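Local structure of origin of replication complex subunit 1B (Arabidopsis thaliana, 5HH7) at residues A152-I157 with A181-E186. The protein is a subunit of the origin recognition complex that binds replication origins and, through its BAH-PHD cassette, reads the histone H3 tail. Numbering follows the deposited sequence.
Sequences ARWYMI and ADIEME
A152 and A181 face each other as a hydrogen-bonded antiparallel pair, a compact example of how a bridge can form where strands turn strongly against each other: the short axes of 152-156 and 181-184 run at 102° to each other. This pair is the bridge between segments 152-157 and 181-186, and it consists of two backbone bonds. The amide N of A152 donates to O of A181 at 2.8 Å, and N of A181 donates in return to O of A152 at 3.0 Å, so each alanine both gives and accepts.

The apolar contacts all lie on the sheet face that carries the two alanine CB atoms. W154 provides most of the apolar contact, through NE1, CZ2 and CH2. Its CG sits anti to the carbonyl carbon (chi1 -61°), and the end of the ring comes up to A181 and I183. The pyrrole NE1 of W154 comes within 3.5 Å of CB of A181, which approaches the ring obliquely. The benzo side of the ring reaches I183, the two side chains crossing at a slant; CD1 of I183 lies at the ring edge, near its plane, 3.7 Å from CZ2 of W154. CG1 of I183 is 3.8 Å from CH2 of W154 and also meets CB of A152 at 4.1 Å. That same CB lies over one face of the indole, displaced toward the rim, so CB of A152 touches both the indole and I183.

Beyond the bridge, the pairing of the two strands continues through W154 with T177 and D179. The ring of W154 meets that of W132, and both A152 and W154 touch A134 on strand 132-142. The contact thus joins strands 148-156 and 175-184 within the BAH domain, away from the zinc-binding PHD finger, and the antiparallel bridge, with the segment axes strongly turned around a small apolar cluster, belongs to the strongly curved beta-sheet core characteristic of the BAH fold.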
loop_
_atom_site.group_PDB
_atom_site.type_symbol
_atom_site.label_atom_id
_atom_site.label_comp_id
_atom_site.label_asym_id
_atom_site.label_seq_id
_atom_site.Cartn_x
_atom_site.Cartn_y
_atom_site.Cartn_z
ATOM N N ALA A 152 9.503 -11.723 -7.081
ATOM C CA ALA A 152 8.888 -10.844 -6.100
ATOM C C ALA A 152 9.557 -10.980 -4.741
ATOM O O ALA A 152 9.815 -12.089 -4.286
ATOM C CB ALA A 152 7.404 -11.150 -5.982
ATOM N N ARG A 153 9.841 -9.847 -4.105
ATOM C CA ARG A 153 10.278 -9.839 -2.716
ATOM C C ARG A 153 9.112 -9.327 -1.886
ATOM O O ARG A 153 8.750 -8.151 -1.968
ATOM C CB ARG A 153 11.505 -8.946 -2.522
ATOM C CG ARG A 153 12.103 -9.033 -1.118
ATOM C CD ARG A 153 13.316 -8.124 -0.945
ATOM N NE ARG A 153 13.834 -8.180 0.422
ATOM C CZ ARG A 153 14.865 -7.464 0.863
ATOM N NH1 ARG A 153 15.499 -6.632 0.045
ATOM N NH2 ARG A 153 15.264 -7.583 2.125
ATOM N N TRP A 154 8.519 -10.217 -1.096
ATOM C CA TRP A 154 7.245 -9.931 -0.442
ATOM C C TRP A 154 7.332 -8.915 0.689
ATOM O O TRP A 154 8.237 -8.969 1.523
ATOM C CB TRP A 154 6.620 -11.221 0.102
ATOM C CG TRP A 154 6.325 -12.254 -0.943
ATOM C CD1 TRP A 154 6.876 -13.499 -1.040
ATOM C CD2 TRP A 154 5.410 -12.133 -2.039
ATOM N NE1 TRP A 154 6.358 -14.163 -2.128
ATOM C CE2 TRP A 154 5.454 -13.347 -2.757
ATOM C CE3 TRP A 154 4.556 -11.119 -2.482
ATOM C CZ2 TRP A 154 4.681 -13.572 -3.896
ATOM C CZ3 TRP A 154 3.789 -11.346 -3.614
ATOM C CH2 TRP A 154 3.855 -12.562 -4.305
ATOM N N TYR A 155 6.374 -7.995 0.715
ATOM C CA TYR A 155 6.127 -7.203 1.904
ATOM C C TYR A 155 5.235 -8.034 2.818
ATOM O O TYR A 155 4.629 -9.024 2.385
ATOM C CB TYR A 155 5.444 -5.874 1.564
ATOM C CG TYR A 155 6.354 -4.847 0.918
ATOM C CD1 TYR A 155 7.216 -4.073 1.688
ATOM C CD2 TYR A 155 6.340 -4.639 -0.457
ATOM C CE1 TYR A 155 8.048 -3.130 1.110
ATOM C CE2 TYR A 155 7.172 -3.695 -1.049
ATOM C CZ TYR A 155 8.023 -2.942 -0.256
ATOM O OH TYR A 155 8.852 -2.000 -0.822
ATOM N N MET A 156 5.160 -7.635 4.080
ATOM C CA MET A 156 4.290 -8.302 5.038
ATOM C C MET A 156 3.702 -7.273 5.997
ATOM O O MET A 156 4.413 -6.399 6.490
ATOM C CB MET A 156 5.063 -9.375 5.810
ATOM C CG MET A 156 4.267 -10.047 6.934
ATOM S SD MET A 156 5.201 -11.343 7.787
ATOM C CE MET A 156 5.235 -12.623 6.530
ATOM N N ILE A 157 2.401 -7.368 6.251
ATOM C CA ILE A 157 1.762 -6.485 7.217
ATOM C C ILE A 157 2.095 -6.971 8.627
ATOM O O ILE A 157 2.319 -8.164 8.836
ATOM C CB ILE A 157 0.233 -6.407 7.003
ATOM C CG1 ILE A 157 -0.417 -7.774 7.215
ATOM C CG2 ILE A 157 -0.080 -5.873 5.609
ATOM C CD1 ILE A 157 -1.934 -7.748 7.099
ATOM N N ALA A 181 9.683 -15.064 -4.427
ATOM C CA ALA A 181 8.955 -16.029 -5.246
ATOM C C ALA A 181 8.906 -15.615 -6.712
ATOM O O ALA A 181 8.903 -14.423 -7.033
ATOM C CB ALA A 181 7.545 -16.223 -4.711
ATOM N N ASP A 182 8.868 -16.608 -7.592
ATOM C CA ASP A 182 8.646 -16.368 -9.011
ATOM C C ASP A 182 7.156 -16.203 -9.259
ATOM O O ASP A 182 6.359 -17.079 -8.922
ATOM C CB ASP A 182 9.199 -17.514 -9.856
ATOM C CG ASP A 182 10.708 -17.647 -9.747
ATOM O OD1 ASP A 182 11.345 -16.760 -9.140
ATOM O OD2 ASP A 182 11.255 -18.635 -10.280
ATOM N N ILE A 183 6.790 -15.072 -9.849
ATOM C CA ILE A 183 5.397 -14.712 -10.061
ATOM C C ILE A 183 5.214 -14.209 -11.488
ATOM O O ILE A 183 5.996 -13.390 -11.964
ATOM C CB ILE A 183 4.972 -13.593 -9.085
ATOM C CG1 ILE A 183 5.022 -14.085 -7.635
ATOM C CG2 ILE A 183 3.583 -13.075 -9.423
ATOM C CD1 ILE A 183 3.877 -15.004 -7.256
ATOM N N GLU A 184 4.192 -14.704 -12.176
ATOM C CA GLU A 184 3.893 -14.226 -13.521
ATOM C C GLU A 184 3.470 -12.761 -13.461
ATOM O O GLU A 184 2.739 -12.362 -12.554
ATOM C CB GLU A 184 2.787 -15.069 -14.156
ATOM C CG GLU A 184 3.195 -16.501 -14.452
ATOM C CD GLU A 184 2.013 -17.452 -14.467
ATOM O OE1 GLU A 184 1.893 -18.237 -15.431
ATOM O OE2 GLU A 184 1.212 -17.419 -13.509
ATOM N N MET A 185 3.931 -11.964 -14.421
ATOM C CA MET A 185 3.593 -10.541 -14.454
ATOM C C MET A 185 2.090 -10.326 -14.604
ATOM O O MET A 185 1.565 -9.275 -14.239
ATOM C CB MET A 185 4.347 -9.820 -15.576
ATOM C CG MET A 185 5.836 -9.649 -15.316
ATOM S SD MET A 185 6.586 -8.410 -16.393
ATOM C CE MET A 185 5.934 -6.904 -15.680
ATOM N N GLU A 186 1.408 -11.334 -15.138
ATOM C CA GLU A 186 -0.045 -11.318 -15.253
ATOM C C GLU A 186 -0.714 -11.207 -13.880
ATOM O O GLU A 186 -1.850 -10.745 -13.768
ATOM C CB GLU A 186 -0.518 -12.585 -15.969
ATOM C CG GLU A 186 -2.007 -12.634 -16.257
ATOM C CD GLU A 186 -2.456 -13.990 -16.763
ATOM O OE1 GLU A 186 -1.610 -14.734 -17.307
ATOM O OE2 GLU A 186 -3.650 -14.320 -16.606
#